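Local coordinates for BauA (Acinetobacter baumannii, PDB 6H7F), which probably serves as the outer-membrane TonB-dependent receptor that takes up the ferric form of the siderophore acinetobactin, at residues A[101-106]-A[684-689]; A[235-240]-A[295-300]; A[316-321]-A[404-409]; A[622-627]-A[656-661]. All coordinates share one frame; numbering follows the deposited sequence. Where two conformers were deposited one is given.

Interaction 1. Residues A[101-106]-A[684-689]. With OPZ (~{N}-[(4~{S},5~{R})-2-[2-(1~{H}-imidazol-4-yl)ethyl]-5-methyl-3-oxidanylidene-1,2-oxazolidin-4-yl]-2,3-bis(oxidanyl)benzamide), chain G; OPV (~{N}-[(4~{S},5~{S})-2-[2-(1~{H}-imidazol-4-yl)ethyl]-5-methyl-3-oxidanylidene-1,2-oxazolidin-4-yl]-2,3-bis(oxidanyl)benzamide), chain F; EDO (1,2-ethanediol), chain O.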
# COMPACT_ATOMS: atom_id res chain seq x y z
N SER A 101 -15.17 -22.86 -7.69
CA SER A 101 -14.12 -23.83 -8.09
C SER A 101 -12.88 -23.09 -8.60
O SER A 101 -12.95 -21.89 -8.93
CB SER A 101 -14.63 -24.80 -9.14
OG SER A 101 -14.58 -24.21 -10.43
N GLU A 102 -11.78 -23.82 -8.70
CA GLU A 102 -10.63 -23.39 -9.47
C GLU A 102 -11.05 -23.27 -10.93
O GLU A 102 -12.04 -23.87 -11.37
CB GLU A 102 -9.46 -24.37 -9.28
CG GLU A 102 -8.97 -24.48 -7.84
CD GLU A 102 -7.61 -25.15 -7.66
OE1 GLU A 102 -6.65 -24.74 -8.37
OE2 GLU A 102 -7.50 -26.10 -6.85
N ASN A 103 -10.29 -22.47 -11.69
CA ASN A 103 -10.52 -22.30 -13.08
C ASN A 103 -9.19 -21.99 -13.77
O ASN A 103 -8.59 -20.93 -13.54
CB ASN A 103 -11.53 -21.19 -13.36
CG ASN A 103 -11.91 -21.11 -14.82
OD1 ASN A 103 -12.18 -22.14 -15.45
ND2 ASN A 103 -11.90 -19.91 -15.37
N TYR A 104 -8.76 -22.90 -14.64
CA TYR A 104 -7.57 -22.67 -15.44
C TYR A 104 -7.71 -23.33 -16.82
O TYR A 104 -8.44 -24.31 -16.99
CB TYR A 104 -6.33 -23.15 -14.69
CG TYR A 104 -6.41 -24.55 -14.14
CD1 TYR A 104 -6.09 -25.65 -14.93
CD2 TYR A 104 -6.77 -24.78 -12.83
CE1 TYR A 104 -6.14 -26.94 -14.42
CE2 TYR A 104 -6.83 -26.06 -12.30
CZ TYR A 104 -6.53 -27.15 -13.10
OH TYR A 104 -6.61 -28.42 -12.59
N TYR A 105 -7.02 -22.73 -17.79
CA TYR A 105 -6.89 -23.23 -19.14
C TYR A 105 -5.45 -23.69 -19.35
O TYR A 105 -4.52 -23.10 -18.81
CB TYR A 105 -7.21 -22.14 -20.17
CG TYR A 105 -8.63 -21.62 -20.14
CD1 TYR A 105 -9.05 -20.76 -19.15
CD2 TYR A 105 -9.53 -21.96 -21.14
CE1 TYR A 105 -10.34 -20.25 -19.14
CE2 TYR A 105 -10.82 -21.45 -21.15
CZ TYR A 105 -11.23 -20.60 -20.14
OH TYR A 105 -12.51 -20.13 -20.15
N ILE A 106 -5.28 -24.73 -20.17
CA ILE A 106 -3.96 -25.19 -20.59
C ILE A 106 -3.95 -25.24 -22.11
O ILE A 106 -4.87 -25.78 -22.73
CB ILE A 106 -3.62 -26.55 -19.95
CG1 ILE A 106 -3.85 -26.52 -18.44
CG2 ILE A 106 -2.19 -26.95 -20.30
CD1 ILE A 106 -3.48 -27.80 -17.74
N GLN A 684 -12.76 -13.62 -17.39
CA GLN A 684 -13.92 -14.48 -17.60
C GLN A 684 -13.81 -15.75 -16.76
O GLN A 684 -12.90 -16.57 -16.94
CB GLN A 684 -14.08 -14.85 -19.07
CG GLN A 684 -15.33 -15.69 -19.32
CD GLN A 684 -15.90 -15.53 -20.71
OE1 GLN A 684 -15.79 -16.43 -21.55
NE2 GLN A 684 -16.51 -14.37 -20.97
N PRO A 685 -14.75 -15.97 -15.82
CA PRO A 685 -14.87 -17.23 -15.10
C PRO A 685 -15.73 -18.26 -15.87
O PRO A 685 -16.16 -17.99 -17.00
CB PRO A 685 -15.58 -16.77 -13.83
CG PRO A 685 -16.56 -15.75 -14.33
CD PRO A 685 -15.82 -15.03 -15.45
N GLN A 686 -16.03 -19.38 -15.22
CA GLN A 686 -16.99 -20.35 -15.71
C GLN A 686 -18.42 -19.81 -15.53
O GLN A 686 -18.74 -19.20 -14.50
CB GLN A 686 -16.76 -21.69 -15.00
CG GLN A 686 -15.47 -22.39 -15.42
CD GLN A 686 -15.32 -23.76 -14.78
OE1 GLN A 686 -16.30 -24.45 -14.53
NE2 GLN A 686 -14.08 -24.15 -14.49
N LEU A 687 -19.24 -19.98 -16.58
CA LEU A 687 -20.73 -19.92 -16.54
C LEU A 687 -21.22 -18.46 -16.61
O LEU A 687 -22.24 -18.20 -17.23
CB LEU A 687 -21.24 -20.63 -15.28
CG LEU A 687 -20.88 -22.11 -15.19
CD1 LEU A 687 -21.61 -22.78 -14.04
CD2 LEU A 687 -21.20 -22.84 -16.51
N THR A 688 -20.49 -17.52 -16.00
CA THR A 688 -20.78 -16.09 -16.14
C THR A 688 -19.68 -15.41 -16.97
O THR A 688 -18.58 -15.97 -17.14
CB THR A 688 -20.97 -15.43 -14.77
OG1 THR A 688 -19.81 -15.62 -13.97
CG2 THR A 688 -22.18 -15.96 -14.02
N ASN A 689 -19.98 -14.21 -17.45
CA ASN A 689 -19.14 -13.48 -18.41
C ASN A 689 -17.87 -12.92 -17.73
O ASN A 689 -16.80 -12.93 -18.33
CB ASN A 689 -19.90 -12.33 -19.06
CG ASN A 689 -21.10 -12.76 -19.87
OD1 ASN A 689 -22.04 -11.98 -20.03
ND2 ASN A 689 -21.04 -13.97 -20.45
CAJ OPZ G . -22.95 -30.77 -18.00
NAM OPZ G . -24.08 -30.72 -18.72
CAI OPZ G . -25.00 -31.46 -18.08
NAO OPZ G . -24.44 -31.97 -16.97
CAT OPZ G . -23.18 -31.54 -16.93
CAK OPZ G . -22.15 -31.88 -15.82
CAL OPZ G . -22.17 -30.80 -14.71
NAY OPZ G . -22.23 -29.43 -15.33
C OPZ G . -23.29 -28.62 -15.46
O OPZ G . -24.44 -28.88 -15.10
OG1 OPZ G . -21.02 -28.72 -15.99
CB OPZ G . -21.42 -27.36 -15.99
CG2 OPZ G . -21.06 -26.73 -14.65
CA OPZ G . -22.94 -27.47 -16.18
N OPZ G . -23.64 -26.25 -15.74
CAQ OPZ G . -24.06 -25.36 -16.65
OAB OPZ G . -23.79 -25.48 -17.84
CAV OPZ G . -24.66 -24.20 -16.17
CAH OPZ G . -24.98 -23.15 -17.05
CAF OPZ G . -25.56 -21.97 -16.57
CAG OPZ G . -25.80 -21.82 -15.19
CAS OPZ G . -25.46 -22.86 -14.33
OAD OPZ G . -25.66 -22.83 -13.00
CAU OPZ G . -24.90 -24.02 -14.82
OAE OPZ G . -24.60 -25.01 -13.95
CAJ OPV F . -24.01 -30.44 -18.57
NAM OPV F . -25.18 -30.81 -19.09
CAI OPV F . -25.72 -31.74 -18.29
NAO OPV F . -24.88 -31.96 -17.27
CAT OPV F . -23.84 -31.15 -17.46
CAK OPV F . -22.61 -31.06 -16.52
CAL OPV F . -22.78 -29.92 -15.50
NAY OPV F . -22.52 -28.56 -16.10
C OPV F . -23.38 -27.87 -16.85
O OPV F . -24.51 -28.26 -17.14
OG1 OPV F . -21.22 -27.72 -15.96
CB OPV F . -21.37 -26.66 -16.93
CG2 OPV F . -20.57 -26.97 -18.20
CA OPV F . -22.88 -26.63 -17.22
N OPV F . -23.55 -25.59 -16.40
CAQ OPV F . -24.31 -24.66 -17.00
OAB OPV F . -24.38 -24.58 -18.22
CAV OPV F . -24.88 -23.65 -16.22
CAH OPV F . -25.27 -22.49 -16.91
CAF OPV F . -25.83 -21.40 -16.23
CAG OPV F . -26.01 -21.46 -14.84
CAS OPV F . -25.61 -22.61 -14.16
OAD OPV F . -25.75 -22.78 -12.83
CAU OPV F . -25.06 -23.68 -14.82
OAE OPV F . -24.72 -24.77 -14.05
C1 EDO O . -23.22 -10.65 -24.84
O1 EDO O . -22.26 -10.83 -25.87
C2 EDO O . -23.01 -11.77 -23.85
O2 EDO O . -21.72 -11.62 -23.24
O HOH W 1 -14.93 -26.23 -12.47
O HOH W 2 -12.72 -26.62 -13.38
O HOH W 3 -13.43 -19.08 -17.80
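Q684 meets N103 mainly through a water: its carbonyl O accepts a hydrogen bond from a molecule that in turn accepts one from N103 ND2 and lies 2.7 Å from Y105 OH, so one water ties three residues together. P685 follows, its CA 4.0 Å from N103 ND2. Q686 makes the direct bond. With its chain extended beyond CG, it carries Q686 NE2 to N103 OD1 at 2.9 Å, an N-H that runs nearly straight (163°). The oxygen lies in the amide plane of Q686, whereas the donor sits above the carbonyl plane of N103, with the two amides turned 70° apart. A further water accepts from the same NE2 and donates to S101 OG. L687 leaves this interface and turns to the bound ligand, where two alternative isoxazolidinone forms lie against its methyls, L687 CD1 coming within 3.6 Å of OPZ CAU. N689 O accepts a hydrogen bond from Q684 NE2, which closes the loop on itself. The plug segment 101-106 leads into strand 105-106, paired with strand 91-92, while Y105 and Q684 both pack on barrel strand 599-618.

Interaction 2. Residues A[235-240]-A[295-300]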
# COMPACT_ATOMS: atom_id res chain seq x y z
N GLY A 235 8.37 -54.26 -0.67
CA GLY A 235 8.85 -55.65 -0.65
C GLY A 235 10.01 -55.83 -1.60
O GLY A 235 10.53 -54.86 -2.15
N GLU A 236 10.43 -57.09 -1.82
CA GLU A 236 11.59 -57.36 -2.67
C GLU A 236 11.17 -57.30 -4.14
O GLU A 236 11.87 -56.66 -4.96
CB GLU A 236 12.21 -58.71 -2.32
CG GLU A 236 13.68 -58.78 -2.65
CD GLU A 236 14.28 -60.18 -2.64
OE1 GLU A 236 13.64 -61.10 -2.09
OE2 GLU A 236 15.38 -60.34 -3.18
N ASN A 237 10.02 -57.93 -4.46
CA ASN A 237 9.50 -58.03 -5.83
C ASN A 237 8.08 -57.45 -5.91
O ASN A 237 7.38 -57.61 -6.93
CB ASN A 237 9.49 -59.48 -6.31
CG ASN A 237 10.89 -59.99 -6.57
OD1 ASN A 237 11.23 -61.10 -6.16
ND2 ASN A 237 11.72 -59.18 -7.21
N ALA A 238 7.64 -56.79 -4.83
CA ALA A 238 6.30 -56.24 -4.76
C ALA A 238 6.31 -54.94 -3.95
O ALA A 238 7.14 -54.75 -3.05
CB ALA A 238 5.36 -57.26 -4.17
N ARG A 239 5.37 -54.04 -4.29
CA ARG A 239 5.21 -52.76 -3.61
C ARG A 239 3.72 -52.45 -3.49
O ARG A 239 2.94 -52.75 -4.40
CB ARG A 239 5.96 -51.67 -4.38
CG ARG A 239 7.47 -51.85 -4.37
CD ARG A 239 8.18 -51.05 -5.45
NE ARG A 239 7.76 -51.46 -6.77
CZ ARG A 239 8.17 -52.57 -7.39
NH1 ARG A 239 7.69 -52.88 -8.58
NH2 ARG A 239 9.05 -53.37 -6.82
N VAL A 240 3.33 -51.85 -2.37
CA VAL A 240 1.96 -51.40 -2.17
C VAL A 240 1.99 -49.97 -1.64
O VAL A 240 2.80 -49.63 -0.77
CB VAL A 240 1.19 -52.34 -1.23
CG1 VAL A 240 -0.19 -51.80 -0.91
CG2 VAL A 240 1.11 -53.74 -1.80
N GLU A 295 2.14 -53.23 -7.18
CA GLU A 295 3.04 -53.64 -8.25
C GLU A 295 3.63 -55.02 -7.90
O GLU A 295 3.92 -55.28 -6.74
CB GLU A 295 4.16 -52.61 -8.44
CG GLU A 295 3.67 -51.24 -8.91
CD GLU A 295 4.73 -50.14 -8.98
OE1 GLU A 295 5.93 -50.45 -8.87
OE2 GLU A 295 4.35 -48.97 -9.15
N TYR A 296 3.79 -55.87 -8.92
CA TYR A 296 4.43 -57.19 -8.77
C TYR A 296 5.40 -57.42 -9.93
O TYR A 296 5.01 -57.44 -11.10
CB TYR A 296 3.38 -58.31 -8.72
CG TYR A 296 3.97 -59.65 -8.37
CD1 TYR A 296 4.17 -60.02 -7.06
CD2 TYR A 296 4.41 -60.51 -9.37
CE1 TYR A 296 4.75 -61.24 -6.73
CE2 TYR A 296 5.00 -61.73 -9.06
CZ TYR A 296 5.16 -62.10 -7.73
OH TYR A 296 5.74 -63.29 -7.42
N ASP A 297 6.69 -57.59 -9.59
CA ASP A 297 7.74 -57.91 -10.57
C ASP A 297 7.82 -59.43 -10.74
O ASP A 297 8.24 -60.14 -9.85
CB ASP A 297 9.10 -57.35 -10.11
CG ASP A 297 9.07 -55.88 -9.71
OD1 ASP A 297 8.39 -55.10 -10.38
OD2 ASP A 297 9.74 -55.53 -8.72
N PHE A 298 7.37 -59.93 -11.90
CA PHE A 298 7.57 -61.33 -12.29
C PHE A 298 9.05 -61.56 -12.62
O PHE A 298 9.61 -62.60 -12.30
CB PHE A 298 6.71 -61.68 -13.50
CG PHE A 298 5.24 -61.78 -13.21
CD1 PHE A 298 4.71 -62.89 -12.57
CD2 PHE A 298 4.37 -60.76 -13.60
CE1 PHE A 298 3.35 -62.98 -12.32
CE2 PHE A 298 3.01 -60.86 -13.35
CZ PHE A 298 2.50 -61.97 -12.71
N SER A 299 9.66 -60.58 -13.28
CA SER A 299 11.08 -60.53 -13.55
C SER A 299 11.47 -59.07 -13.81
O SER A 299 10.64 -58.17 -13.66
CB SER A 299 11.43 -61.40 -14.72
OG SER A 299 10.97 -60.82 -15.94
N ASP A 300 12.70 -58.84 -14.26
CA ASP A 300 13.16 -57.50 -14.61
C ASP A 300 12.71 -57.16 -16.05
O ASP A 300 13.14 -56.15 -16.61
CB ASP A 300 14.67 -57.36 -14.40
CG ASP A 300 15.49 -58.49 -15.01
OD1 ASP A 300 15.10 -58.98 -16.09
OD2 ASP A 300 16.52 -58.86 -14.40
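R239 starts with CG anti to its carbonyl carbon (chi1 -67°), and a bend at chi3 then swings the guanidinium across to the neighbouring strand, where it meets both E295 and D297. Both acids also have CG beside the backbone N. The result is a salt-bridge network at the end of two antiparallel strands of the TonB-dependent receptor beta-barrel, 238-252 and 282-297.

The two acids are gripped differently. E295 is taken side-on: its OE1 accepts from R239 NE and from R239 NH1, and lies practically in the guanidinium plane. The carboxylate itself is turned 66° from that plane, so NE reaches OE1 from above the carboxylate, whereas NH1 meets the anti lone pair of OE1. D297 is held end-on, with R239 NH2 bonded to D297 OD2 at 3.0 Å and NH1 to the other oxygen; here the planes are only 22° apart and both oxygens are met on the syn side. The guanidinium probably stabilises both carboxylates as anions, offsetting their mutual repulsion.

Beneath the network the backbones pair closely. R239 and E295 form a hydrogen-bonded pair with two N-H...O bonds, A238 and Y296 the adjoining non-hydrogen-bonded pair. On the face opposite R239, A238 CB rests 4.2 Å from Y296 CD1. M303 of strand 302-318 touches both acids from the next strand. Beyond the A238-Y296 pair, D297 N donates to N237 O in a bond 2.7 Å long and nearly straight, at 170°.

Interaction 3. Residues A[316-321]-A[404-409]. With FV8 ((4~{S},5~{R})-2-[2,3-bis(oxidanyl)phenyl]-~{N}-[2-(1~{H}-imidazol-4-yl)ethyl]-5-methyl-~{N}-oxidanyl-4,5-dihydro-1,3-oxazole-4-carboxamide), chain E.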
# COMPACT_ATOMS: atom_id res chain seq x y z
N LYS A 316 -22.50 -28.05 -1.89
CA LYS A 316 -23.66 -27.22 -1.54
C LYS A 316 -23.36 -25.75 -1.86
O LYS A 316 -22.29 -25.24 -1.50
CB LYS A 316 -24.00 -27.38 -0.06
CG LYS A 316 -24.52 -28.75 0.35
CD LYS A 316 -24.50 -28.97 1.86
CE LYS A 316 -25.46 -30.02 2.36
NZ LYS A 316 -25.33 -31.28 1.59
N TYR A 317 -24.31 -25.10 -2.52
CA TYR A 317 -24.18 -23.69 -2.91
C TYR A 317 -25.51 -22.98 -2.67
O TYR A 317 -26.57 -23.44 -3.13
CB TYR A 317 -23.76 -23.57 -4.38
CG TYR A 317 -23.61 -22.15 -4.89
CD1 TYR A 317 -24.71 -21.35 -5.16
CD2 TYR A 317 -22.37 -21.62 -5.16
CE1 TYR A 317 -24.58 -20.06 -5.65
CE2 TYR A 317 -22.21 -20.33 -5.65
CZ TYR A 317 -23.32 -19.54 -5.90
OH TYR A 317 -23.14 -18.27 -6.40
N ASN A 318 -25.44 -21.87 -1.94
CA ASN A 318 -26.57 -20.98 -1.71
C ASN A 318 -26.13 -19.55 -2.04
O ASN A 318 -25.28 -18.99 -1.35
CB ASN A 318 -27.08 -21.13 -0.28
CG ASN A 318 -28.42 -20.47 -0.02
OD1 ASN A 318 -29.11 -20.01 -0.94
ND2 ASN A 318 -28.83 -20.45 1.25
N GLY A 319 -26.67 -18.97 -3.12
CA GLY A 319 -26.26 -17.61 -3.55
C GLY A 319 -26.85 -17.19 -4.88
O GLY A 319 -27.96 -17.56 -5.23
N ALA A 320 -26.10 -16.38 -5.62
CA ALA A 320 -26.51 -15.90 -6.94
C ALA A 320 -26.24 -16.99 -7.99
O ALA A 320 -25.18 -17.64 -7.93
CB ALA A 320 -25.76 -14.64 -7.29
N SER A 321 -27.17 -17.16 -8.94
CA SER A 321 -26.88 -17.88 -10.18
C SER A 321 -26.13 -16.95 -11.13
O SER A 321 -25.21 -17.39 -11.78
CB SER A 321 -28.12 -18.47 -10.86
OG SER A 321 -29.20 -17.57 -10.82
N PRO A 404 -32.46 -10.72 2.59
CA PRO A 404 -32.33 -11.86 3.49
C PRO A 404 -31.77 -13.10 2.77
O PRO A 404 -31.92 -13.24 1.53
CB PRO A 404 -33.77 -12.12 3.98
CG PRO A 404 -34.66 -11.54 2.89
CD PRO A 404 -33.85 -10.45 2.20
N LYS A 405 -31.12 -13.96 3.55
CA LYS A 405 -30.57 -15.22 3.13
C LYS A 405 -31.69 -16.25 3.10
O LYS A 405 -32.26 -16.56 4.12
CB LYS A 405 -29.48 -15.65 4.11
CG LYS A 405 -28.90 -17.04 3.90
CD LYS A 405 -28.08 -17.53 5.08
CE LYS A 405 -27.13 -18.65 4.73
NZ LYS A 405 -25.82 -18.47 5.39
N PRO A 406 -32.03 -16.82 1.93
CA PRO A 406 -33.00 -17.91 1.88
C PRO A 406 -32.50 -19.18 2.58
O PRO A 406 -31.34 -19.53 2.46
CB PRO A 406 -33.22 -18.14 0.38
CG PRO A 406 -31.96 -17.61 -0.28
CD PRO A 406 -31.46 -16.49 0.61
N GLU A 407 -33.39 -19.85 3.32
CA GLU A 407 -33.13 -21.15 3.88
C GLU A 407 -32.71 -22.11 2.75
O GLU A 407 -33.26 -22.06 1.64
CB GLU A 407 -34.37 -21.67 4.62
CG GLU A 407 -34.34 -21.41 6.12
CD GLU A 407 -35.34 -22.23 6.92
OE1 GLU A 407 -35.77 -23.30 6.41
OE2 GLU A 407 -35.69 -21.80 8.04
N PHE A 408 -31.77 -22.99 3.08
CA PHE A 408 -31.26 -23.99 2.14
C PHE A 408 -32.16 -25.22 2.14
O PHE A 408 -32.03 -26.08 3.00
CB PHE A 408 -29.84 -24.38 2.53
CG PHE A 408 -29.09 -25.13 1.46
CD1 PHE A 408 -28.80 -24.51 0.24
CD2 PHE A 408 -28.67 -26.43 1.66
CE1 PHE A 408 -28.10 -25.19 -0.75
CE2 PHE A 408 -27.98 -27.12 0.67
CZ PHE A 408 -27.69 -26.50 -0.54
N THR A 409 -33.05 -25.33 1.14
CA THR A 409 -34.03 -26.44 1.07
C THR A 409 -34.18 -26.96 -0.36
O THR A 409 -35.29 -27.20 -0.82
CB THR A 409 -35.41 -25.97 1.57
OG1 THR A 409 -35.85 -24.93 0.69
CG2 THR A 409 -35.40 -25.47 3.00
CAJ FV8 E . -22.85 -28.02 -11.27
NAN FV8 E . -24.03 -28.55 -11.58
CAI FV8 E . -24.87 -27.50 -11.90
NAO FV8 E . -24.19 -26.31 -11.80
CAT FV8 E . -22.96 -26.67 -11.42
CAK FV8 E . -21.81 -25.71 -11.17
CAL FV8 E . -22.05 -24.91 -9.89
NAY FV8 E . -23.26 -24.12 -10.05
OAE FV8 E . -23.60 -23.69 -11.31
C FV8 E . -24.02 -23.77 -9.03
O FV8 E . -23.74 -24.12 -7.85
CA FV8 E . -25.19 -23.07 -9.44
N FV8 E . -26.00 -23.92 -10.36
CB FV8 E . -26.15 -22.79 -8.30
CG2 FV8 E . -26.57 -21.30 -8.23
OG1 FV8 E . -27.35 -23.51 -8.61
CAR FV8 E . -27.23 -24.10 -9.83
CAV FV8 E . -28.20 -24.88 -10.35
CAH FV8 E . -29.38 -25.07 -9.62
CAF FV8 E . -30.41 -25.89 -10.11
CAG FV8 E . -30.26 -26.56 -11.34
CAS FV8 E . -29.08 -26.39 -12.06
OAC FV8 E . -28.84 -26.99 -13.27
CAU FV8 E . -28.07 -25.57 -11.54
OAD FV8 E . -26.94 -25.39 -12.25
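F408 and N318 bury most of the surface here. The F408 ring lies along residues 316-318 and touches all three. CG stands anti to the backbone N (chi1 -165°), which sends the ring toward the strand. F408 CZ meets K316 CB at 3.8 Å, the lysine chain crossing it at about a right angle. The carbonyl O of Y317 comes to the ring's edge, near its plane, 3.3 Å from F408 CE1, and N318 CB lies 3.8 Å from F408 CD1. N318 and F408 run past each other in opposite directions, amide and ring planes 43° apart.

The amide of N318 supplies the polar link. N318 ND2 donates to P406 O at 2.9 Å, nearly along the C=O axis and with the acceptor in the amide plane, while OD1 faces P406 CG and accepts from Q338. Both ends of the amide are thus used, which fixes its rotation.

Y317 points the other way, one ring face turned to the bound siderophore FV8, with Y317 CE1 3.5 Å from FV8 CG2. The loop 404-409, which follows strand 391-394, therefore packs on the side of strand 302-318 away from the ligand. Q338 of strand 331-358 lies beside P406 and F408.

Interaction 4. Residues A[622-627]-A[656-661]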
# COMPACT_ATOMS: atom_id res chain seq x y z
N GLY A 622 21.89 -17.34 8.60
CA GLY A 622 20.78 -17.78 7.77
C GLY A 622 20.87 -17.29 6.34
O GLY A 622 21.78 -16.55 5.97
N THR A 623 19.92 -17.75 5.52
CA THR A 623 19.80 -17.38 4.12
C THR A 623 18.53 -16.53 3.95
O THR A 623 17.42 -16.95 4.35
CB THR A 623 19.76 -18.62 3.22
OG1 THR A 623 20.96 -19.36 3.46
CG2 THR A 623 19.64 -18.28 1.74
N LEU A 624 18.71 -15.34 3.39
CA LEU A 624 17.62 -14.46 3.02
C LEU A 624 17.38 -14.59 1.52
O LEU A 624 18.31 -14.46 0.73
CB LEU A 624 17.97 -13.02 3.39
CG LEU A 624 16.91 -11.98 3.01
CD1 LEU A 624 15.70 -12.11 3.92
CD2 LEU A 624 17.46 -10.57 3.07
N THR A 625 16.13 -14.88 1.16
CA THR A 625 15.70 -14.93 -0.23
C THR A 625 14.72 -13.79 -0.48
O THR A 625 13.78 -13.60 0.29
CB THR A 625 15.05 -16.28 -0.56
OG1 THR A 625 16.00 -17.29 -0.23
CG2 THR A 625 14.64 -16.41 -2.01
N LEU A 626 14.96 -13.04 -1.56
CA LEU A 626 14.02 -12.07 -2.08
C LEU A 626 13.45 -12.60 -3.39
O LEU A 626 14.17 -13.16 -4.21
CB LEU A 626 14.71 -10.72 -2.28
CG LEU A 626 15.38 -10.11 -1.04
CD1 LEU A 626 16.11 -8.82 -1.39
CD2 LEU A 626 14.37 -9.85 0.06
N SER A 627 12.14 -12.42 -3.58
CA SER A 627 11.45 -12.99 -4.72
C SER A 627 10.56 -11.94 -5.36
O SER A 627 9.99 -11.07 -4.69
CB SER A 627 10.65 -14.21 -4.32
OG SER A 627 9.45 -13.82 -3.66
N ALA A 656 9.66 -12.37 0.56
CA ALA A 656 10.90 -12.57 1.26
C ALA A 656 10.79 -13.84 2.11
O ALA A 656 9.72 -14.18 2.61
CB ALA A 656 11.22 -11.37 2.12
N ARG A 657 11.92 -14.53 2.24
CA ARG A 657 11.99 -15.79 2.94
C ARG A 657 13.31 -15.79 3.72
O ARG A 657 14.36 -15.43 3.17
CB ARG A 657 11.87 -16.94 1.92
CG ARG A 657 12.09 -18.34 2.48
CD ARG A 657 11.62 -19.43 1.51
NE ARG A 657 12.56 -19.67 0.43
CZ ARG A 657 12.34 -19.39 -0.85
NH1 ARG A 657 13.23 -19.75 -1.76
NH2 ARG A 657 11.25 -18.75 -1.23
N TYR A 658 13.24 -16.17 5.00
CA TYR A 658 14.42 -16.32 5.83
C TYR A 658 14.47 -17.73 6.42
O TYR A 658 13.59 -18.13 7.19
CB TYR A 658 14.44 -15.30 6.96
CG TYR A 658 15.74 -15.24 7.70
CD1 TYR A 658 16.92 -14.98 7.03
CD2 TYR A 658 15.81 -15.47 9.07
CE1 TYR A 658 18.13 -14.92 7.70
CE2 TYR A 658 17.01 -15.42 9.75
CZ TYR A 658 18.17 -15.14 9.06
OH TYR A 658 19.37 -15.08 9.71
N SER A 659 15.52 -18.48 6.05
CA SER A 659 15.75 -19.81 6.57
C SER A 659 16.99 -19.81 7.48
O SER A 659 18.06 -19.36 7.08
CB SER A 659 15.89 -20.81 5.45
OG SER A 659 17.10 -20.62 4.73
N THR A 660 16.81 -20.30 8.71
CA THR A 660 17.85 -20.31 9.70
C THR A 660 17.65 -21.56 10.57
O THR A 660 16.89 -22.45 10.21
CB THR A 660 17.83 -18.99 10.47
OG1 THR A 660 19.02 -18.90 11.24
CG2 THR A 660 16.62 -18.84 11.38
N LYS A 661 18.33 -21.60 11.73
CA LYS A 661 18.12 -22.65 12.74
C LYS A 661 17.96 -22.00 14.11
O LYS A 661 18.57 -20.99 14.39
CB LYS A 661 19.28 -23.65 12.74
CG LYS A 661 19.61 -24.27 11.39
CD LYS A 661 20.42 -25.54 11.46
CE LYS A 661 20.61 -26.17 10.10
NZ LYS A 661 21.04 -27.58 10.22
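T625 and R657 lie side by side on one face of the paired strands, pointing the same way. The guanidinium is brought alongside by a bend at chi3 (78°), and T625 CG2 sits over one of its faces, 3.6 Å from R657 NH1 and offset toward the rim. Their polar ends turn to other partners: R657 NH1 forms a salt bridge with E614, and T625 OG1 bonds to D616, both on the adjacent strand 599-618. Further along this face S659 OG stands 3.7 Å from T623 CB.

On the opposite face the Y658 ring leans across to the other strand. With CG anti to the backbone N (chi1 -170°), Y658 CD1 comes within 3.4 Å of T623 O and the ring edge faces L624 N. Its hydroxyl end reaches G622, Y658 OH 3.6 Å from G622 CA, and bonds to V619 O. W615 of a second subunit meets the ring. One same-face pair further along, L626 CD2 touches A656 CB at 4.1 Å.

Four N-H...O bonds join the backbones; the straightest, T625 N to R657 O, is 2.7 Å long. Strands 622-637 and 645-662 thus form a hairpin of the TonB-dependent receptor barrel, with the antiparallel register common to such hairpins.

How the interactions relate
Three of the contacts lie in the barrel, and interaction 1 ties the plug to a loop between late strands. Along the chain, interactions 2, 3 and 4 follow one another in series, all within the span between the segments of interaction 1. Interactions 2 and 3 involve neighbouring strands, 282-297 and 302-318, yet their centres are about 52 Å apart. Interaction 4 joins a hairpin of later strands, with its centre about 43 Å from that of interaction 2. Interactions 1 and 3 touch, T688 CG2 lying 4.0 Å from S321 O, and both border the bound ligands. Plug and barrel thus meet around the siderophore site, whereas interactions 2 and 4 hold barrel strands together well away from it.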